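Local coordinates for protein adenylyltransferase (Bartonella henselae str. Houston-1, PDB 5NH2) that catalyses the transfer of AMP from ATP to tyrosine and threonine residues of host target proteins through its Fic domain, at residues Met93-Arg98 and Phe105-Glu110; Leu78-Phe83 and Glu110-Leu115. All blocks are in the same frame, centred on the assembly; numbering follows the deposited sequence.

Overall arrangement
Both contacts lie in the Fic domain, on the same side of the chain's centre, about 8 Å apart between centres, and both involve the start of helix 109-124. Contact 1 (93-98 with 105-110) is a surface contact between a loop and the segment leading into that helix; it relies on backbone atoms, a bridging water and the face of an aromatic ring, and holds R98, which probably binds ATP. Contact 2 (78-83 with 110-115) is partly buried and sets a turn against the helix itself, with aliphatic groups over flat polar ones. R79 joins the two: its side chain packs on the helix in contact 2 and is hydrogen-bonded to M93 and A106 of contact 1.

Contact 1 of 2, residues Met93-Arg98 and Phe105-Glu110; sequences MPEMKR and FAIGDE
P94 O accepts the backbone N-H of G108, G108 N to P94 O 2.9 Å; the same oxygen meets I107 CA at 3.2 Å in a CA-H...O contact. Since G108 is at the N-cap position of helix 109-124, this hydrogen bond ties the loop at P94 to the helix start. Just before it, I107 N donates to E110 OE2 from above the carboxylate plane. Farther along, water 1 bridges the two backbones, accepting from M96 N and donating to A106 O. E95 and I107 run side by side, E95 CG 3.6 Å from I107 CD1. F105 fills the other end. R98 CD lies over its face, 3.7 Å from the ring centroid in a CH-pi contact, and chi3 of 49° turns NE back to 3.2 Å from F105 CZ. The guanidinium and ring planes are 22° apart. M96 O approaches the ring edge at CD2, 3.4 Å away, while M96 SD makes an oblique Met-aromatic contact. F105 also stacks on H151, the first residue of the HPFREGNGR Fic motif, and R98 has a cation-pi partner in W101. Across this contact R98 thus uses its face and methylenes rather than its N-H groups, consistent with an arginine side chain placed by packing, at a position that probably binds ATP.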
loop_
_atom_site.group_PDB
_atom_site.type_symbol
_atom_site.label_atom_id
_atom_site.label_comp_id
_atom_site.label_asym_id
_atom_site.label_seq_id
_atom_site.Cartn_x
_atom_site.Cartn_y
_atom_site.Cartn_z
ATOM N N MET A 93 -16.579 -10.395 -14.005
ATOM C CA MET A 93 -15.562 -9.882 -14.918
ATOM C C MET A 93 -14.367 -10.843 -14.972
ATOM O O MET A 93 -13.262 -10.508 -14.532
ATOM C CB MET A 93 -15.147 -8.464 -14.512
ATOM C CG MET A 93 -14.324 -7.754 -15.563
ATOM S SD MET A 93 -13.963 -6.015 -15.172
ATOM C CE MET A 93 -15.541 -5.237 -15.550
ATOM N N PRO A 94 -14.561 -12.036 -15.566
ATOM C CA PRO A 94 -13.411 -12.957 -15.803
ATOM C C PRO A 94 -12.232 -12.319 -16.546
ATOM O O PRO A 94 -11.077 -12.709 -16.331
ATOM C CB PRO A 94 -14.045 -14.103 -16.635
ATOM C CG PRO A 94 -15.168 -13.433 -17.415
ATOM C CD PRO A 94 -15.760 -12.469 -16.302
ATOM N N GLU A 95 -12.468 -11.312 -17.371
ATOM C CA GLU A 95 -11.372 -10.609 -18.021
ATOM C C GLU A 95 -11.548 -9.124 -17.733
ATOM O O GLU A 95 -12.600 -8.545 -18.036
ATOM C CB GLU A 95 -11.326 -10.890 -19.552
ATOM C CG GLU A 95 -10.159 -10.193 -20.247
ATOM C CD GLU A 95 -10.126 -10.296 -21.767
ATOM O OE1 GLU A 95 -9.433 -9.458 -22.436
ATOM O OE2 GLU A 95 -10.757 -11.229 -22.304
ATOM N N MET A 96 -10.549 -8.511 -17.118
ATOM C CA MET A 96 -10.600 -7.074 -16.835
ATOM C C MET A 96 -9.496 -6.414 -17.651
ATOM O O MET A 96 -8.320 -6.461 -17.273
ATOM C CB MET A 96 -10.440 -6.809 -15.335
ATOM C CG MET A 96 -9.922 -5.410 -14.950
ATOM S SD MET A 96 -10.165 -5.053 -13.154
ATOM C CE MET A 96 -11.343 -6.336 -12.770
ATOM N N LYS A 97 -9.885 -5.740 -18.733
ATOM C CA LYS A 97 -8.906 -5.216 -19.667
ATOM C C LYS A 97 -8.315 -3.947 -19.093
ATOM O O LYS A 97 -8.972 -3.220 -18.347
ATOM C CB LYS A 97 -9.544 -4.944 -21.028
ATOM C CG LYS A 97 -10.056 -6.185 -21.761
ATOM C CD LYS A 97 -11.085 -5.799 -22.843
ATOM C CE LYS A 97 -10.798 -6.447 -24.189
ATOM N NZ LYS A 97 -11.642 -5.872 -25.284
ATOM N N ARG A 98 -7.053 -3.711 -19.407
ATOM C CA ARG A 98 -6.335 -2.529 -18.985
ATOM C C ARG A 98 -6.177 -1.577 -20.167
ATOM O O ARG A 98 -5.891 -2.015 -21.287
ATOM C CB ARG A 98 -4.967 -2.921 -18.438
ATOM C CG ARG A 98 -4.919 -4.301 -17.782
ATOM C CD ARG A 98 -3.595 -4.438 -16.984
ATOM N NE ARG A 98 -3.318 -3.292 -16.097
ATOM C CZ ARG A 98 -2.170 -3.078 -15.433
ATOM N NH1 ARG A 98 -1.129 -3.915 -15.529
ATOM N NH2 ARG A 98 -2.063 -2.011 -14.647
ATOM N N PHE A 105 -3.884 -8.967 -16.791
ATOM C CA PHE A 105 -4.357 -9.640 -15.602
ATOM C C PHE A 105 -4.827 -11.033 -15.975
ATOM O O PHE A 105 -5.161 -11.308 -17.130
ATOM C CB PHE A 105 -5.530 -8.894 -14.921
ATOM C CG PHE A 105 -5.204 -7.504 -14.470
ATOM C CD1 PHE A 105 -4.020 -7.230 -13.776
ATOM C CD2 PHE A 105 -6.107 -6.455 -14.723
ATOM C CE1 PHE A 105 -3.733 -5.901 -13.340
ATOM C CE2 PHE A 105 -5.847 -5.163 -14.307
ATOM C CZ PHE A 105 -4.649 -4.863 -13.618
ATOM N N ALA A 106 -4.804 -11.913 -14.972
ATOM C CA ALA A 106 -5.241 -13.276 -15.180
ATOM C C ALA A 106 -6.705 -13.270 -15.619
ATOM O O ALA A 106 -7.502 -12.410 -15.209
ATOM C CB ALA A 106 -5.050 -14.077 -13.881
ATOM N N ILE A 107 -7.054 -14.251 -16.446
ATOM C CA ILE A 107 -8.371 -14.336 -17.069
ATOM C C ILE A 107 -9.080 -15.623 -16.601
ATOM O O ILE A 107 -8.554 -16.743 -16.760
ATOM C CB ILE A 107 -8.227 -14.259 -18.604
ATOM C CG1 ILE A 107 -7.790 -12.837 -19.014
ATOM C CG2 ILE A 107 -9.505 -14.675 -19.322
ATOM C CD1 ILE A 107 -7.523 -12.697 -20.514
ATOM N N GLY A 108 -10.249 -15.462 -15.970
ATOM C CA GLY A 108 -11.111 -16.610 -15.704
ATOM C C GLY A 108 -10.439 -17.696 -14.865
ATOM O O GLY A 108 -9.985 -17.461 -13.731
ATOM N N ASP A 109 -10.382 -18.915 -15.418
ATOM C CA ASP A 109 -9.838 -20.048 -14.679
ATOM C C ASP A 109 -8.383 -19.815 -14.240
ATOM O O ASP A 109 -7.957 -20.412 -13.241
ATOM C CB ASP A 109 -9.989 -21.321 -15.526
ATOM C CG ASP A 109 -11.359 -22.020 -15.326
ATOM O OD1 ASP A 109 -12.372 -21.334 -15.080
ATOM O OD2 ASP A 109 -11.431 -23.268 -15.404
ATOM N N GLU A 110 -7.636 -18.923 -14.935
ATOM C CA GLU A 110 -6.275 -18.567 -14.516
ATOM C C GLU A 110 -6.258 -17.923 -13.139
ATOM O O GLU A 110 -5.304 -18.116 -12.381
ATOM C CB GLU A 110 -5.614 -17.599 -15.512
ATOM C CG GLU A 110 -5.504 -18.091 -16.963
ATOM C CD GLU A 110 -4.832 -17.049 -17.865
ATOM O OE1 GLU A 110 -4.476 -17.408 -19.024
ATOM O OE2 GLU A 110 -4.658 -15.878 -17.408
HETATM O O HOH W 1 -7.958 -10.103 -16.828
#

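Contact 2 of 2, residues Leu78-Phe83 and Glu110-Leu115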
loop_
_atom_site.group_PDB
_atom_site.type_symbol
_atom_site.label_atom_id
_atom_site.label_comp_id
_atom_site.label_asym_id
_atom_site.label_seq_id
_atom_site.Cartn_x
_atom_site.Cartn_y
_atom_site.Cartn_z
ATOM N N LEU A 78 -14.761 -12.775 -5.448
ATOM C CA LEU A 78 -13.803 -12.771 -6.541
ATOM C C LEU A 78 -14.526 -12.534 -7.856
ATOM O O LEU A 78 -15.681 -12.933 -8.031
ATOM C CB LEU A 78 -13.053 -14.110 -6.588
ATOM C CG LEU A 78 -12.264 -14.371 -5.291
ATOM C CD1 LEU A 78 -11.755 -15.808 -5.246
ATOM C CD2 LEU A 78 -11.130 -13.400 -5.017
ATOM N N ARG A 79 -13.818 -11.935 -8.817
ATOM C CA ARG A 79 -14.519 -11.392 -9.981
ATOM C C ARG A 79 -14.865 -12.440 -11.046
ATOM O O ARG A 79 -15.671 -12.156 -11.951
ATOM C CB ARG A 79 -13.691 -10.267 -10.600
ATOM C CG ARG A 79 -12.427 -10.734 -11.217
ATOM C CD ARG A 79 -11.690 -9.595 -11.959
ATOM N NE ARG A 79 -10.256 -9.823 -12.035
ATOM C CZ ARG A 79 -9.615 -10.413 -13.047
ATOM N NH1 ARG A 79 -10.277 -10.841 -14.134
ATOM N NH2 ARG A 79 -8.299 -10.561 -12.977
ATOM N N HIS A 80 -14.282 -13.623 -10.989
ATOM C CA HIS A 80 -14.665 -14.645 -11.961
ATOM C C HIS A 80 -15.808 -15.532 -11.467
ATOM O O HIS A 80 -16.185 -16.462 -12.181
ATOM C CB HIS A 80 -13.453 -15.506 -12.342
ATOM C CG HIS A 80 -12.954 -16.372 -11.231
ATOM N ND1 HIS A 80 -12.476 -15.852 -10.047
ATOM C CD2 HIS A 80 -12.868 -17.718 -11.119
ATOM C CE1 HIS A 80 -12.108 -16.843 -9.251
ATOM N NE2 HIS A 80 -12.330 -17.985 -9.880
ATOM N N ILE A 81 -16.357 -15.261 -10.293
ATOM C CA ILE A 81 -17.499 -15.993 -9.744
ATOM C C ILE A 81 -18.729 -15.142 -9.955
ATOM O O ILE A 81 -18.736 -13.976 -9.531
ATOM C CB ILE A 81 -17.313 -16.298 -8.256
ATOM C CG1 ILE A 81 -15.882 -16.732 -8.021
ATOM C CG2 ILE A 81 -18.360 -17.331 -7.772
ATOM C CD1 ILE A 81 -15.507 -17.879 -8.861
ATOM N N PRO A 82 -19.782 -15.640 -10.602
ATOM C CA PRO A 82 -20.960 -14.804 -10.871
ATOM C C PRO A 82 -21.594 -14.318 -9.580
ATOM O O PRO A 82 -21.892 -15.117 -8.680
ATOM C CB PRO A 82 -21.900 -15.738 -11.636
ATOM C CG PRO A 82 -21.027 -16.752 -12.230
ATOM C CD PRO A 82 -19.769 -16.877 -11.406
ATOM N N PHE A 83 -21.823 -13.006 -9.501
ATOM C CA PHE A 83 -22.447 -12.429 -8.315
ATOM C C PHE A 83 -23.809 -11.851 -8.676
ATOM O O PHE A 83 -23.928 -11.084 -9.633
ATOM C CB PHE A 83 -21.562 -11.339 -7.660
ATOM C CG PHE A 83 -22.233 -10.631 -6.487
ATOM C CD1 PHE A 83 -22.054 -11.077 -5.184
ATOM C CD2 PHE A 83 -23.068 -9.537 -6.689
ATOM C CE1 PHE A 83 -22.706 -10.447 -4.110
ATOM C CE2 PHE A 83 -23.704 -8.906 -5.608
ATOM C CZ PHE A 83 -23.528 -9.363 -4.334
ATOM N N GLU A 110 -7.636 -18.923 -14.935
ATOM C CA GLU A 110 -6.275 -18.567 -14.516
ATOM C C GLU A 110 -6.258 -17.923 -13.139
ATOM O O GLU A 110 -5.304 -18.116 -12.381
ATOM C CB GLU A 110 -5.614 -17.599 -15.512
ATOM C CG GLU A 110 -5.504 -18.091 -16.963
ATOM C CD GLU A 110 -4.832 -17.049 -17.865
ATOM O OE1 GLU A 110 -4.476 -17.408 -19.024
ATOM O OE2 GLU A 110 -4.658 -15.878 -17.408
ATOM N N ILE A 111 -7.249 -17.080 -12.829
ATOM C CA ILE A 111 -7.376 -16.553 -11.464
ATOM C C ILE A 111 -7.458 -17.700 -10.471
ATOM O O ILE A 111 -6.689 -17.761 -9.495
ATOM C CB ILE A 111 -8.606 -15.626 -11.339
ATOM C CG1 ILE A 111 -8.480 -14.430 -12.277
ATOM C CG2 ILE A 111 -8.819 -15.152 -9.877
ATOM C CD1 ILE A 111 -9.835 -13.991 -12.796
ATOM N N GLN A 112 -8.349 -18.660 -10.751
ATOM C CA GLN A 112 -8.628 -19.712 -9.785
ATOM C C GLN A 112 -7.382 -20.541 -9.525
ATOM O O GLN A 112 -6.978 -20.728 -8.369
ATOM C CB GLN A 112 -9.770 -20.606 -10.284
ATOM C CG GLN A 112 -10.101 -21.790 -9.319
ATOM C CD GLN A 112 -10.832 -21.350 -8.038
ATOM O OE1 GLN A 112 -10.697 -21.988 -6.998
ATOM N NE2 GLN A 112 -11.617 -20.273 -8.122
ATOM N N GLU A 113 -6.754 -21.032 -10.600
ATOM C CA GLU A 113 -5.504 -21.768 -10.495
ATOM C C GLU A 113 -4.476 -20.979 -9.688
ATOM O O GLU A 113 -3.884 -21.506 -8.727
ATOM C CB GLU A 113 -4.956 -22.057 -11.890
ATOM C CG GLU A 113 -5.843 -22.908 -12.789
ATOM C CD GLU A 113 -5.382 -22.861 -14.251
ATOM O OE1 GLU A 113 -6.235 -22.817 -15.164
ATOM O OE2 GLU A 113 -4.151 -22.845 -14.485
ATOM N N GLY A 114 -4.300 -19.687 -10.037
ATOM C CA GLY A 114 -3.332 -18.868 -9.334
ATOM C C GLY A 114 -3.606 -18.822 -7.840
ATOM O O GLY A 114 -2.683 -18.976 -7.024
ATOM N N LEU A 115 -4.889 -18.669 -7.452
ATOM C CA LEU A 115 -5.147 -18.546 -6.011
ATOM C C LEU A 115 -4.889 -19.869 -5.306
ATOM O O LEU A 115 -4.324 -19.886 -4.201
ATOM C CB LEU A 115 -6.559 -18.062 -5.734
ATOM C CG LEU A 115 -6.786 -16.623 -6.160
ATOM C CD1 LEU A 115 -8.283 -16.286 -6.181
ATOM C CD2 LEU A 115 -5.965 -15.695 -5.219
#
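A type I beta turn from L78 to I81 sits against the first turns of helix 109-124, where H80 CA comes within 7.6 Å of I111 CA. H80 is the polar link. Q112 NE2 donates to H80 NE2 at 3.0 Å with an N-H...N angle of 144°; the donor lies in the plane of the imidazole, at its edge, although ring and amide planes are turned 50° apart. In Q112, chi2 of 73° bends CD out of an extended course, and OE1 of the same amide accepts from Q116 NE2, one helical turn on. Since H80 NE2 acts as acceptor, a neutral ring would carry its proton on ND1, an atom buried here without a polar partner in the model and 3.7 Å from I111 CG2. I111 CB stands over one face of the imidazole in a CH-pi contact, and I81 CD1 lies over the centre of the opposite face, closing a sandwich of two isoleucines around the histidine. The turn leads into the short hairpin of strands 83-84 and 90-91, which probably corresponds to the flap of Fic proteins; the turn just before it, not the hairpin, is what packs on this helix. I111 also serves R79: its CD1 rests over the guanidinium face, 3.5 Å from R79 NH1, the two side chains crossing at about a right angle. The guanidinium nitrogens donate to backbone carbonyls, NH1 to M93 O, NH2 to A106 O and NE to H151 O, which connects the turn to the start of the Fic motif. Nearby, L78 and L115 meet tip to tip, CD1 to CD1 at 3.6 Å, and beyond them C61 and T57 of helix 57-68 touch L78 and L115 respectively.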